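Side-chain contacts in probable oxidoreductase protein (Rhizobium etli, PDB 4FB5), which probably acts as a nucleotide-dependent oxidoreductase of the GFO/IDH/MocA family, its substrate not established: residues A[45-50]-A[349-354]; A[216-221]-A[257-262]. One frame throughout, in Å; residues are numbered along the deposited sequence.

Interaction 1 (A[45-50]-A[349-354])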
loop_
_atom_site.group_PDB
_atom_site.type_symbol
_atom_site.label_atom_id
_atom_site.label_comp_id
_atom_site.label_asym_id
_atom_site.label_seq_id
_atom_site.Cartn_x
_atom_site.Cartn_y
_atom_site.Cartn_z
ATOM N N ASN A 45 -13.102 -5.518 -32.681
ATOM C CA ASN A 45 -13.885 -4.321 -32.940
ATOM C C ASN A 45 -13.161 -3.029 -32.590
ATOM O O ASN A 45 -13.681 -1.959 -32.881
ATOM C CB ASN A 45 -15.230 -4.421 -32.216
ATOM C CG ASN A 45 -16.149 -3.256 -32.486
ATOM O OD1 ASN A 45 -16.523 -2.984 -33.640
ATOM N ND2 ASN A 45 -16.565 -2.564 -31.410
ATOM N N ALA A 46 -11.961 -3.088 -32.004
ATOM C CA ALA A 46 -11.369 -1.848 -31.493
ATOM C C ALA A 46 -9.944 -1.571 -31.883
ATOM O O ALA A 46 -9.517 -0.426 -31.823
ATOM C CB ALA A 46 -11.495 -1.787 -29.990
ATOM N N VAL A 47 -9.193 -2.602 -32.235
ATOM C CA VAL A 47 -7.798 -2.418 -32.606
ATOM C C VAL A 47 -7.588 -1.181 -33.426
ATOM O O VAL A 47 -6.681 -0.383 -33.122
ATOM C CB VAL A 47 -7.233 -3.518 -33.501
ATOM C CG1 VAL A 47 -6.068 -4.182 -32.835
ATOM C CG2 VAL A 47 -8.311 -4.490 -33.989
ATOM N N LYS A 48 -8.393 -1.028 -34.481
ATOM C CA LYS A 48 -8.103 0.017 -35.431
ATOM C C LYS A 48 -8.310 1.365 -34.843
ATOM O O LYS A 48 -7.406 2.177 -34.945
ATOM C CB LYS A 48 -8.845 -0.118 -36.762
ATOM C CG LYS A 48 -8.205 0.695 -37.895
ATOM C CD LYS A 48 -9.230 0.914 -39.000
ATOM C CE LYS A 48 -8.598 1.309 -40.339
ATOM N NZ LYS A 48 -8.373 2.797 -40.376
ATOM N N THR A 49 -9.463 1.620 -34.238
ATOM C CA THR A 49 -9.656 2.925 -33.567
ATOM C C THR A 49 -8.587 3.284 -32.516
ATOM O O THR A 49 -8.118 4.413 -32.472
ATOM C CB THR A 49 -11.003 3.071 -32.915
ATOM O OG1 THR A 49 -12.032 2.674 -33.835
ATOM C CG2 THR A 49 -11.197 4.521 -32.535
ATOM N N VAL A 50 -8.191 2.321 -31.689
ATOM C CA VAL A 50 -7.096 2.517 -30.750
ATOM C C VAL A 50 -5.745 2.750 -31.443
ATOM O O VAL A 50 -5.073 3.760 -31.188
ATOM C CB VAL A 50 -6.941 1.302 -29.820
ATOM C CG1 VAL A 50 -5.775 1.527 -28.845
ATOM C CG2 VAL A 50 -8.206 1.068 -29.090
ATOM N N GLU A 349 -2.811 -7.494 -27.716
ATOM C CA GLU A 349 -2.532 -8.828 -28.272
ATOM C C GLU A 349 -3.106 -8.992 -29.701
ATOM O O GLU A 349 -2.455 -9.524 -30.568
ATOM C CB GLU A 349 -3.083 -9.904 -27.350
ATOM C CG GLU A 349 -2.810 -11.309 -27.819
ATOM C CD GLU A 349 -3.214 -12.351 -26.795
ATOM O OE1 GLU A 349 -4.329 -12.895 -26.971
ATOM O OE2 GLU A 349 -2.428 -12.608 -25.823
ATOM N N CYS A 350 -4.326 -8.521 -29.921
ATOM C CA CYS A 350 -4.922 -8.480 -31.235
ATOM C C CYS A 350 -4.021 -7.681 -32.190
ATOM O O CYS A 350 -3.676 -8.135 -33.295
ATOM C CB CYS A 350 -6.316 -7.860 -31.155
ATOM S SG CYS A 350 -7.084 -7.679 -32.778
ATOM N N ARG A 351 -3.609 -6.503 -31.747
ATOM C CA ARG A 351 -2.701 -5.740 -32.560
ATOM C C ARG A 351 -1.484 -6.608 -32.872
ATOM O O ARG A 351 -1.155 -6.791 -34.039
ATOM C CB ARG A 351 -2.335 -4.397 -31.928
ATOM C CG ARG A 351 -1.345 -3.571 -32.734
ATOM C CD ARG A 351 -1.909 -3.202 -34.085
ATOM N NE ARG A 351 -0.906 -2.725 -35.057
ATOM C CZ ARG A 351 -0.163 -3.505 -35.861
ATOM N NH1 ARG A 351 -0.267 -4.832 -35.807
ATOM N NH2 ARG A 351 0.701 -2.955 -36.714
ATOM N N GLU A 352 -0.854 -7.212 -31.875
ATOM C CA GLU A 352 0.388 -7.907 -32.174
ATOM C C GLU A 352 0.179 -9.100 -33.102
ATOM O O GLU A 352 1.119 -9.562 -33.762
ATOM C CB GLU A 352 1.123 -8.318 -30.906
ATOM C CG GLU A 352 1.595 -7.142 -30.095
ATOM C CD GLU A 352 2.723 -6.342 -30.737
ATOM O OE1 GLU A 352 2.543 -5.120 -30.934
ATOM O OE2 GLU A 352 3.793 -6.917 -31.002
ATOM N N LEU A 353 -1.051 -9.598 -33.150
ATOM C CA LEU A 353 -1.360 -10.739 -33.981
ATOM C C LEU A 353 -1.366 -10.285 -35.432
ATOM O O LEU A 353 -0.919 -11.021 -36.330
ATOM C CB LEU A 353 -2.726 -11.321 -33.628
ATOM C CG LEU A 353 -3.225 -12.365 -34.628
ATOM C CD1 LEU A 353 -2.137 -13.346 -34.880
ATOM C CD2 LEU A 353 -4.476 -13.109 -34.180
ATOM N N ILE A 354 -1.877 -9.078 -35.649
ATOM C CA ILE A 354 -1.904 -8.514 -36.957
ATOM C C ILE A 354 -0.490 -8.206 -37.434
ATOM O O ILE A 354 -0.177 -8.405 -38.616
ATOM C CB ILE A 354 -2.792 -7.294 -36.989
ATOM C CG1 ILE A 354 -4.236 -7.765 -36.790
ATOM C CG2 ILE A 354 -2.614 -6.567 -38.316
ATOM C CD1 ILE A 354 -5.092 -6.845 -36.061
#
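Val47 carries this contact alone on its side, setting both methyl branches against one face of helix 344-358. Its CG2 touches Cys350 SG at 3.6 Å, and CG1 lies equally near that sulfur, so the thiol rests across the fork of the valine. Val47 CG1 also lies 3.6 Å from Arg351 N and 3.8 Å from Arg351 CB. One turn further on, Ile354 CD1 closes the patch at 4.3 Å from Val47 CG1. Methyl groups, the thiol and the arginine's CB make up the side-chain contact, with one approach to a backbone nitrogen.

Cys350 has SG anti to its backbone N (chi1 176°), which lays the sulfur beside the valine. Arg351 offers only the base of its chain here; the chain bends at chi2 (62°), and NH2 forms a salt bridge with Asp53. Ala46 is the N-cap of helix 47-51, its O accepting from Val50 N, which places Val47 in the first turn.

Around the patch, Cys350 packs on Ala43 and Trp44 of helix 35-44 and on Trp122 of strand 120-123. Helix 344-358 thus lies against the Rossmann-fold region, while Asn45 and Val50 hydrogen-bond to the second subunit.

Interaction 2 (A[216-221]-A[257-262])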
loop_
_atom_site.group_PDB
_atom_site.type_symbol
_atom_site.label_atom_id
_atom_site.label_comp_id
_atom_site.label_asym_id
_atom_site.label_seq_id
_atom_site.Cartn_x
_atom_site.Cartn_y
_atom_site.Cartn_z
ATOM N N SER A 216 4.445 -17.985 -19.169
ATOM C CA SER A 216 4.489 -17.124 -20.319
ATOM C C SER A 216 5.234 -15.866 -19.933
ATOM O O SER A 216 6.013 -15.343 -20.739
ATOM C CB SER A 216 3.110 -16.835 -20.901
ATOM O OG SER A 216 2.386 -15.862 -20.178
ATOM N N LEU A 217 5.070 -15.397 -18.684
ATOM C CA LEU A 217 5.825 -14.198 -18.314
ATOM C C LEU A 217 7.332 -14.437 -18.208
ATOM O O LEU A 217 8.119 -13.638 -18.727
ATOM C CB LEU A 217 5.277 -13.509 -17.063
ATOM C CG LEU A 217 3.884 -12.874 -17.191
ATOM C CD1 LEU A 217 3.382 -12.546 -15.785
ATOM C CD2 LEU A 217 3.853 -11.635 -18.116
ATOM N N LEU A 218 7.734 -15.535 -17.559
ATOM C CA LEU A 218 9.140 -15.845 -17.468
ATOM C C LEU A 218 9.731 -16.009 -18.883
ATOM O O LEU A 218 10.940 -15.755 -19.099
ATOM C CB LEU A 218 9.380 -17.067 -16.592
ATOM C CG LEU A 218 8.846 -16.917 -15.157
ATOM C CD1 LEU A 218 9.236 -18.034 -14.284
ATOM C CD2 LEU A 218 9.277 -15.631 -14.495
ATOM N N TRP A 219 8.868 -16.375 -19.840
ATOM C CA TRP A 219 9.327 -16.672 -21.160
ATOM C C TRP A 219 9.670 -15.365 -21.792
ATOM O O TRP A 219 10.791 -15.145 -22.237
ATOM C CB TRP A 219 8.260 -17.379 -21.996
ATOM C CG TRP A 219 8.681 -17.425 -23.408
ATOM C CD1 TRP A 219 9.648 -18.240 -23.941
ATOM C CD2 TRP A 219 8.248 -16.561 -24.490
ATOM N NE1 TRP A 219 9.824 -17.964 -25.289
ATOM C CE2 TRP A 219 8.967 -16.956 -25.655
ATOM C CE3 TRP A 219 7.282 -15.548 -24.605
ATOM C CZ2 TRP A 219 8.760 -16.355 -26.914
ATOM C CZ3 TRP A 219 7.074 -14.954 -25.864
ATOM C CH2 TRP A 219 7.828 -15.356 -26.994
ATOM N N TYR A 220 8.677 -14.489 -21.826
ATOM C CA TYR A 220 8.799 -13.125 -22.361
ATOM C C TYR A 220 10.006 -12.374 -21.837
ATOM O O TYR A 220 10.714 -11.716 -22.594
ATOM C CB TYR A 220 7.576 -12.359 -21.961
ATOM C CG TYR A 220 7.477 -11.015 -22.569
ATOM C CD1 TYR A 220 7.405 -10.859 -23.963
ATOM C CD2 TYR A 220 7.411 -9.884 -21.764
ATOM C CE1 TYR A 220 7.300 -9.594 -24.519
ATOM C CE2 TYR A 220 7.320 -8.639 -22.300
ATOM C CZ TYR A 220 7.256 -8.490 -23.673
ATOM O OH TYR A 220 7.160 -7.227 -24.197
ATOM N N LEU A 221 10.228 -12.485 -20.531
ATOM C CA LEU A 221 11.299 -11.775 -19.847
ATOM C C LEU A 221 12.684 -12.459 -19.955
ATOM O O LEU A 221 13.715 -11.774 -20.062
ATOM C CB LEU A 221 10.925 -11.621 -18.373
ATOM C CG LEU A 221 9.821 -10.602 -18.106
ATOM C CD1 LEU A 221 9.371 -10.619 -16.633
ATOM C CD2 LEU A 221 10.307 -9.237 -18.489
ATOM N N VAL A 257 6.620 -24.710 -7.317
ATOM C CA VAL A 257 7.610 -25.282 -8.180
ATOM C C VAL A 257 8.879 -24.506 -7.963
ATOM O O VAL A 257 8.861 -23.277 -8.038
ATOM C CB VAL A 257 7.180 -25.109 -9.628
ATOM C CG1 VAL A 257 8.158 -25.787 -10.584
ATOM C CG2 VAL A 257 5.759 -25.622 -9.826
ATOM N N LEU A 258 9.966 -25.208 -7.664
ATOM C CA LEU A 258 11.292 -24.642 -7.715
ATOM C C LEU A 258 11.773 -24.806 -9.138
ATOM O O LEU A 258 11.460 -25.803 -9.774
ATOM C CB LEU A 258 12.147 -25.455 -6.811
ATOM C CG LEU A 258 12.304 -24.910 -5.414
ATOM C CD1 LEU A 258 11.130 -24.137 -4.977
ATOM C CD2 LEU A 258 12.650 -26.005 -4.431
HETATM N N MSE A 259 12.504 -23.854 -9.685
HETATM C CA MSE A 259 12.950 -24.043 -11.058
HETATM C C MSE A 259 14.327 -23.464 -11.355
HETATM O O MSE A 259 14.988 -22.915 -10.488
HETATM C CB MSE A 259 11.954 -23.478 -12.065
HETATM C CG MSE A 259 10.541 -23.395 -11.569
HETATM SE SE MSE A 259 9.277 -22.568 -12.862
HETATM C CE MSE A 259 9.633 -20.672 -12.510
ATOM N N ARG A 260 14.738 -23.631 -12.608
ATOM C CA ARG A 260 15.923 -23.014 -13.166
ATOM C C ARG A 260 15.548 -22.607 -14.570
ATOM O O ARG A 260 15.048 -23.410 -15.329
ATOM C CB ARG A 260 17.075 -24.012 -13.204
ATOM C CG ARG A 260 17.594 -24.386 -11.834
ATOM C CD ARG A 260 18.565 -23.340 -11.369
ATOM N NE ARG A 260 18.953 -23.470 -9.975
ATOM C CZ ARG A 260 19.772 -22.621 -9.366
ATOM N NH1 ARG A 260 20.272 -21.578 -10.034
ATOM N NH2 ARG A 260 20.089 -22.812 -8.094
ATOM N N LEU A 261 15.731 -21.355 -14.917
ATOM C CA LEU A 261 15.475 -20.981 -16.277
ATOM C C LEU A 261 16.767 -20.919 -17.052
ATOM O O LEU A 261 17.872 -21.172 -16.531
ATOM C CB LEU A 261 14.828 -19.615 -16.357
ATOM C CG LEU A 261 13.744 -19.255 -15.362
ATOM C CD1 LEU A 261 13.658 -17.739 -15.208
ATOM C CD2 LEU A 261 12.413 -19.843 -15.820
ATOM N N ASP A 262 16.582 -20.574 -18.319
ATOM C CA ASP A 262 17.620 -20.111 -19.213
ATOM C C ASP A 262 18.602 -19.249 -18.460
ATOM O O ASP A 262 18.198 -18.296 -17.749
ATOM C CB ASP A 262 16.978 -19.257 -20.298
ATOM C CG ASP A 262 17.268 -19.774 -21.690
ATOM O OD1 ASP A 262 18.482 -19.822 -22.077
ATOM O OD2 ASP A 262 16.268 -20.124 -22.391
#
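Leu218 on helix 206-221 faces Met259 and Leu261 on strand 254-261 across a helix-on-sheet interface. The backbones stay well apart: the nearest CA atoms, those of Leu218 and Leu261, are 8.2 Å from each other, and side chains alone bridge the gap. Within the helix, the bonds from Tyr220 N to Ser216 O and from Leu221 N to Leu217 O make the regular helical turns on which Leu218 sits. On the strand, Met259 and Leu261 are two residues apart, and both have CB directed to the helix.

Leu218 sends its CD1 branch to both strand residues. Met259, present as selenomethionine, reaches toward it tip to tip, so that its terminal CE methyl is the group nearest to the leucine. The Met259 chain is extended through chi2 (177°) and turns at chi3 (-82°), swinging CE past the selenium toward Leu218. Leu261 approaches differently, its side chain crossing that of Leu218 at about a right angle. Leu261 CD2 is 4.0 Å from Leu218 CD1 and 4.2 Å from Leu218 CB, and therefore lies against the base of Leu218 as well as its end. All three side chains are buried, and dispersion and the exclusion of water account for their association.

Met259 also packs on Met380 of helix 367-385, and Leu261 on Val225 of strand 225-233. Strand 254-261 runs between antiparallel neighbours 225-233 and 266-272 in the large mixed sheet of the C-terminal domain; Met259 is backbone-bonded to Ala267 of the latter. Helix 206-221 covers this face of the sheet, with helix 158-168 packed against it through Leu217 and Leu221, whereas Leu258 meets Leu258 of the third subunit.

In the fold
The two contacts belong to different parts of the chain. Interaction 1 brings helix 344-358, late in sequence, back to the N-terminal Rossmann-fold region; interaction 2 is internal to the C-terminal domain and is nested in the loop that interaction 1 closes. Their centres are 28 Å apart, on opposite sides of the chain's centre, and even their nearest atoms are about 8 Å apart, so they do not touch. Each lies near a different subunit boundary, the second subunit for interaction 1 and the third for interaction 2. The probable nucleotide-binding turn, with Gly32, Gly34 and Gly37, precedes segment 45-50 in sequence.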